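Local coordinates for major capsid protein (Paramecium bursaria Chlorella virus 1, PDB 5TIP) that self-assembles as trimers into the pseudo T=169 icosahedral capsid of this large double-stranded DNA virus, building the bulk of its glycoprotein shell, at the interface of chains A and B. Numbering follows the deposited sequence. Chains: chain A/B, Major capsid protein.

Contact 1: the interface of chains A and B. Residues chain A 17, 21-23, 25; chain B 30-33.
The side-chain amide of A:Gln22 lies on one face of the B:Arg32 guanidinium, the two planes stacked 29° apart, with A:Gln22 CD offset toward the rim. The guanidinium of B:Arg31 meets the same amide differently. Its plane is turned 79° from it, A:Gln22 CD sits at its edge, and A:Ile23 CG2 rests over the centre of one face. B:Arg31 bends at chi2 and chi3 (both -57°), a fold that brings NE back to A:Gln22 OE1 at 3.0 Å, with the oxygen close to the guanidinium plane. The backbone N of B:Arg32 donates to the same OE1 from the opposite face of the amide, also at 3.0 Å, and these two bonds should restrain the amide's rotation. In return, B:Arg32 O accepts from two consecutive backbone amides: A:Gln22 N at 2.7 Å, from above the carbonyl plane, and A:Ile23 N at 3.0 Å. B:Tyr33 N bonds to A:Leu17 O (3.2 Å) at the end of helix 15-18. Farther along, the A:Phe25 ring directs its CE2 corner at B:Tyr33, 3.4 Å from CG. A:Ile23 CD1 packs against B:Arg31 CB at 3.9 Å. The patch thus joins the N-terminal segments of two subunits, through backbone bonds and the A:Gln22 amide set between B:Arg31 and B:Arg32, and helps hold neighbouring copies together in the capsomer trimer.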
# COMPACT_ATOMS: atom_id res chain seq x y z
N LEU A 17 6.16 -24.36 17.33
CA LEU A 17 5.07 -23.63 16.69
C LEU A 17 3.75 -23.74 17.43
O LEU A 17 3.09 -22.72 17.65
CB LEU A 17 4.90 -24.12 15.24
CG LEU A 17 6.11 -23.95 14.33
CD1 LEU A 17 5.80 -24.49 12.94
CD2 LEU A 17 6.52 -22.49 14.26
N PRO A 21 -0.02 -23.91 23.20
CA PRO A 21 -0.38 -22.65 22.55
C PRO A 21 -0.50 -21.52 23.56
O PRO A 21 -0.93 -21.71 24.70
CB PRO A 21 -1.72 -22.96 21.89
CG PRO A 21 -1.67 -24.41 21.65
CD PRO A 21 -0.96 -24.99 22.85
N GLN A 22 -0.11 -20.33 23.12
CA GLN A 22 -0.18 -19.11 23.91
C GLN A 22 -1.26 -18.18 23.39
O GLN A 22 -1.86 -17.44 24.17
CB GLN A 22 1.17 -18.38 23.86
CG GLN A 22 2.36 -19.13 24.44
CD GLN A 22 3.68 -18.48 24.10
OE1 GLN A 22 3.88 -17.98 22.99
NE2 GLN A 22 4.57 -18.43 25.07
N ILE A 23 -1.52 -18.24 22.09
CA ILE A 23 -2.53 -17.45 21.41
C ILE A 23 -3.36 -18.38 20.53
O ILE A 23 -3.05 -19.55 20.35
CB ILE A 23 -1.91 -16.32 20.57
CG1 ILE A 23 -1.13 -16.92 19.39
CG2 ILE A 23 -1.00 -15.47 21.41
CD1 ILE A 23 -0.66 -15.89 18.38
N PHE A 25 -5.77 -17.83 16.69
CA PHE A 25 -6.12 -16.91 15.62
C PHE A 25 -7.61 -16.80 15.37
O PHE A 25 -8.03 -15.97 14.55
CB PHE A 25 -5.42 -17.31 14.32
CG PHE A 25 -3.92 -17.20 14.37
CD1 PHE A 25 -3.31 -15.97 14.50
CD2 PHE A 25 -3.14 -18.34 14.26
CE1 PHE A 25 -1.93 -15.87 14.54
CE2 PHE A 25 -1.76 -18.24 14.29
CZ PHE A 25 -1.16 -17.01 14.43
N TYR B 30 8.49 -15.09 19.15
CA TYR B 30 7.23 -15.34 18.47
C TYR B 30 6.31 -16.20 19.33
O TYR B 30 6.77 -17.04 20.12
CB TYR B 30 7.47 -16.02 17.12
CG TYR B 30 8.21 -15.14 16.14
CD1 TYR B 30 7.57 -14.12 15.46
CD2 TYR B 30 9.56 -15.35 15.88
CE1 TYR B 30 8.24 -13.32 14.56
CE2 TYR B 30 10.25 -14.55 14.99
CZ TYR B 30 9.58 -13.54 14.33
OH TYR B 30 10.26 -12.74 13.43
N ARG B 31 5.01 -15.97 19.18
CA ARG B 31 4.01 -16.66 19.98
C ARG B 31 3.60 -17.98 19.33
O ARG B 31 3.58 -18.12 18.11
CB ARG B 31 2.78 -15.77 20.18
CG ARG B 31 3.11 -14.36 20.60
CD ARG B 31 3.93 -14.35 21.89
NE ARG B 31 3.26 -15.05 22.98
CZ ARG B 31 2.34 -14.50 23.77
NH1 ARG B 31 1.98 -13.24 23.58
NH2 ARG B 31 1.79 -15.21 24.74
N ARG B 32 3.27 -18.95 20.18
CA ARG B 32 2.79 -20.24 19.73
C ARG B 32 1.27 -20.25 19.71
O ARG B 32 0.62 -19.73 20.62
CB ARG B 32 3.31 -21.35 20.64
CG ARG B 32 4.81 -21.30 20.89
CD ARG B 32 5.29 -22.53 21.63
NE ARG B 32 4.58 -22.71 22.90
CZ ARG B 32 5.00 -22.23 24.07
NH1 ARG B 32 6.12 -21.53 24.14
NH2 ARG B 32 4.28 -22.45 25.16
N TYR B 33 0.71 -20.84 18.66
CA TYR B 33 -0.72 -20.81 18.40
C TYR B 33 -1.29 -22.23 18.47
O TYR B 33 -0.56 -23.21 18.65
CB TYR B 33 -1.00 -20.18 17.04
CG TYR B 33 -0.25 -20.83 15.90
CD1 TYR B 33 1.05 -20.44 15.59
CD2 TYR B 33 -0.83 -21.82 15.13
CE1 TYR B 33 1.74 -21.03 14.55
CE2 TYR B 33 -0.15 -22.42 14.09
CZ TYR B 33 1.14 -22.02 13.80
OH TYR B 33 1.82 -22.61 12.77

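Contact 2: the interface of chains A and B. Residues chain A 357, 363-365; chain B 25-26.
B:Phe25 reaches from the extended N-terminal segment of one subunit to loop residues A:Leu357 and A:Ser365 of its neighbour, in a trimer of the NCLDV major capsid protein family. At the root of the side chain, B:Phe25 CB meets A:Leu357 CD1 at 3.6 Å. B:Phe25 CG lies 3.8 Å from A:Leu357 CD1, and CD2 is still near this methyl, which stands above the ring plane, offset past the rim at the CG end; the two side chains run antiparallel alongside one another. With CG anti to its own carbonyl carbon (chi1 -65°), the ring points away from the B:Phe25 backbone toward the A:Pro364-A:Ser365 peptide. Its CE2 comes within 3.6 Å of A:Ser365 CA. The tip, B:Phe25 CZ, touches A:Pro364 O at 3.5 Å, the oxygen lying near the ring plane, and has A:Ser365 CB 3.8 Å away. The contact is mainly apolar, and the chains exchange no polar bond here. The carbonyl that CZ meets is itself engaged within chain A: the amide NE2 of A:Gln363 donates to A:Pro364 O at 2.9 Å, in the carbonyl plane and on a lone pair, which probably steadies the peptide facing the ring. B:Phe26 contributes little, its CZ lying 4.2 Å from A:Leu357 CD1.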
# COMPACT_ATOMS: atom_id res chain seq x y z
N LEU A 357 15.07 2.34 12.83
CA LEU A 357 14.64 1.19 12.06
C LEU A 357 13.33 1.47 11.33
O LEU A 357 13.12 0.97 10.22
CB LEU A 357 14.48 -0.02 12.97
CG LEU A 357 15.76 -0.51 13.67
CD1 LEU A 357 15.42 -1.48 14.79
CD2 LEU A 357 16.70 -1.15 12.67
N GLN A 363 6.64 5.39 17.27
CA GLN A 363 7.43 4.74 18.31
C GLN A 363 8.90 4.88 17.98
O GLN A 363 9.34 4.50 16.90
CB GLN A 363 7.05 3.27 18.42
CG GLN A 363 8.14 2.39 19.00
CD GLN A 363 8.22 2.48 20.51
OE1 GLN A 363 7.20 2.44 21.20
NE2 GLN A 363 9.42 2.59 21.04
N PRO A 364 9.69 5.43 18.91
CA PRO A 364 11.12 5.57 18.64
C PRO A 364 11.75 4.21 18.41
O PRO A 364 11.46 3.23 19.11
CB PRO A 364 11.66 6.24 19.90
CG PRO A 364 10.61 6.05 20.94
CD PRO A 364 9.31 6.01 20.21
N SER A 365 12.64 4.15 17.41
CA SER A 365 13.27 2.90 17.00
C SER A 365 14.71 3.15 16.58
O SER A 365 15.19 2.60 15.59
CB SER A 365 12.50 2.24 15.87
OG SER A 365 12.41 3.11 14.75
N PHE B 25 14.67 -4.58 19.85
CA PHE B 25 14.26 -4.79 18.46
C PHE B 25 14.97 -5.96 17.80
O PHE B 25 14.64 -6.30 16.66
CB PHE B 25 14.51 -3.53 17.64
CG PHE B 25 13.67 -2.36 18.04
CD1 PHE B 25 12.29 -2.38 17.87
CD2 PHE B 25 14.25 -1.22 18.57
CE1 PHE B 25 11.52 -1.30 18.24
CE2 PHE B 25 13.48 -0.13 18.93
CZ PHE B 25 12.11 -0.18 18.77
N PHE B 26 15.94 -6.59 18.47
CA PHE B 26 16.80 -7.58 17.83
C PHE B 26 16.64 -8.97 18.43
O PHE B 26 17.54 -9.81 18.29
CB PHE B 26 18.26 -7.14 17.88
CG PHE B 26 18.48 -5.73 17.42
CD1 PHE B 26 18.44 -5.42 16.07
CD2 PHE B 26 18.73 -4.71 18.33
CE1 PHE B 26 18.64 -4.12 15.64
CE2 PHE B 26 18.94 -3.42 17.90
CZ PHE B 26 18.89 -3.12 16.55

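Contact 3: the interface of chains A and B. Residues chain A 27-28, 30; chain B 157, 159-160, 226, 362.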
# COMPACT_ATOMS: atom_id res chain seq x y z
N LYS A 27 -10.24 -16.46 17.77
CA LYS A 27 -11.06 -15.91 18.83
C LYS A 27 -10.45 -14.63 19.38
O LYS A 27 -9.91 -14.61 20.49
CB LYS A 27 -11.25 -16.93 19.96
CG LYS A 27 -12.46 -16.65 20.84
CD LYS A 27 -13.76 -16.92 20.10
CE LYS A 27 -14.96 -16.45 20.90
NZ LYS A 27 -15.01 -14.96 20.99
N THR A 28 -10.53 -13.55 18.60
CA THR A 28 -9.97 -12.28 19.03
C THR A 28 -10.86 -11.64 20.09
O THR A 28 -12.08 -11.53 19.91
CB THR A 28 -9.81 -11.33 17.84
OG1 THR A 28 -8.99 -11.95 16.85
CG2 THR A 28 -9.17 -10.02 18.28
N TYR A 30 -11.54 -8.24 21.57
CA TYR A 30 -11.30 -6.83 21.32
C TYR A 30 -11.32 -6.04 22.62
O TYR A 30 -12.03 -6.37 23.57
CB TYR A 30 -12.33 -6.27 20.35
CG TYR A 30 -12.25 -6.89 18.97
CD1 TYR A 30 -11.26 -6.50 18.07
CD2 TYR A 30 -13.16 -7.85 18.56
CE1 TYR A 30 -11.18 -7.05 16.81
CE2 TYR A 30 -13.09 -8.42 17.30
CZ TYR A 30 -12.09 -8.01 16.43
OH TYR A 30 -12.02 -8.57 15.17
N THR B 157 -11.80 -11.41 8.87
CA THR B 157 -10.75 -11.66 9.84
C THR B 157 -10.95 -13.05 10.43
O THR B 157 -12.09 -13.40 10.78
CB THR B 157 -10.73 -10.61 10.96
OG1 THR B 157 -9.88 -11.05 12.02
CG2 THR B 157 -12.14 -10.36 11.50
N GLY B 159 -10.19 -14.00 13.30
CA GLY B 159 -10.59 -13.86 14.69
C GLY B 159 -12.09 -13.88 14.91
O GLY B 159 -12.52 -14.01 16.06
N LEU B 160 -12.89 -13.75 13.85
CA LEU B 160 -14.34 -13.84 13.94
C LEU B 160 -14.88 -15.05 13.19
O LEU B 160 -16.03 -15.05 12.74
CB LEU B 160 -14.98 -12.56 13.40
CG LEU B 160 -14.71 -11.29 14.22
CD1 LEU B 160 -15.36 -10.08 13.56
CD2 LEU B 160 -15.19 -11.46 15.65
N LEU B 226 -18.10 -10.00 18.73
CA LEU B 226 -18.42 -8.62 18.37
C LEU B 226 -18.33 -8.51 16.86
O LEU B 226 -17.23 -8.48 16.30
CB LEU B 226 -17.49 -7.64 19.07
CG LEU B 226 -17.77 -6.15 18.84
CD1 LEU B 226 -19.15 -5.77 19.36
CD2 LEU B 226 -16.70 -5.28 19.48
N ARG B 362 -11.15 -3.79 12.44
CA ARG B 362 -12.17 -4.56 13.14
C ARG B 362 -12.35 -4.10 14.58
O ARG B 362 -13.46 -4.10 15.11
CB ARG B 362 -11.85 -6.05 13.08
CG ARG B 362 -11.59 -6.56 11.67
CD ARG B 362 -12.89 -6.91 10.96
NE ARG B 362 -13.70 -5.74 10.65
CZ ARG B 362 -13.57 -5.01 9.55
NH1 ARG B 362 -12.66 -5.32 8.64
NH2 ARG B 362 -14.35 -3.96 9.35
O HOH W 1 -14.01 -13.06 18.44
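This is a subunit-subunit interface of the capsid protein trimer, in which the N-terminal segment of one copy lies against the body of the next and helps tie the two together. A:Tyr30 is the main side chain it inserts, hiding 88 Å² against chain B. The A:Tyr30 and B:Arg362 side chains run parallel, but the ring and guanidinium planes are 81° apart and it is the aliphatic root of the arginine that touches: B:Arg362 CB is 3.3 Å from the phenol oxygen A:Tyr30 OH. B:Leu160 crosses the tyrosine at about a right angle, with CD2 4.1 Å from A:Tyr30 CE2. One face of the ring carries the methyl A:Thr28 CG2 of its own chain, offset toward the rim; B:Arg362 O lies over the opposite face. With A:Thr28 CG2 anti to its backbone N, OG1 is left beside that nitrogen (chi1 -57°) and approaches B:Gly159 CA at 3.3 Å. The backbone A:Thr28 N donates to B:Gly159 O at 3.3 Å. B:Gly159 N in turn bonds to the hydroxyl B:Thr157 OG1 (3.2 Å), tying the 3-10 turn 158-160 to the residue before it. Water 1 bridges the chains, its O 3.0 Å from B:Gly159 O and 2.9 Å from A:Thr28 O.

The C-alpha centres of contact 1 and contact 3 are about 16 Å apart, and contact 2 lies about 23 Å from contact 1 and 28 Å from contact 3. All three draw on the N-terminal segment. In contact 1 segments of both chains meet, whereas in contact 2 that of chain B reaches chain A and in contact 3 that of chain A reaches chain B. Phe25 serves contacts 1 and 2, and Tyr30 contact 3 and, marginally, contact 1. Residues 362-365 serve contacts 2 and 3, in different copies. Repeated in each copy of the trimer, these contacts would interlock neighbouring subunits.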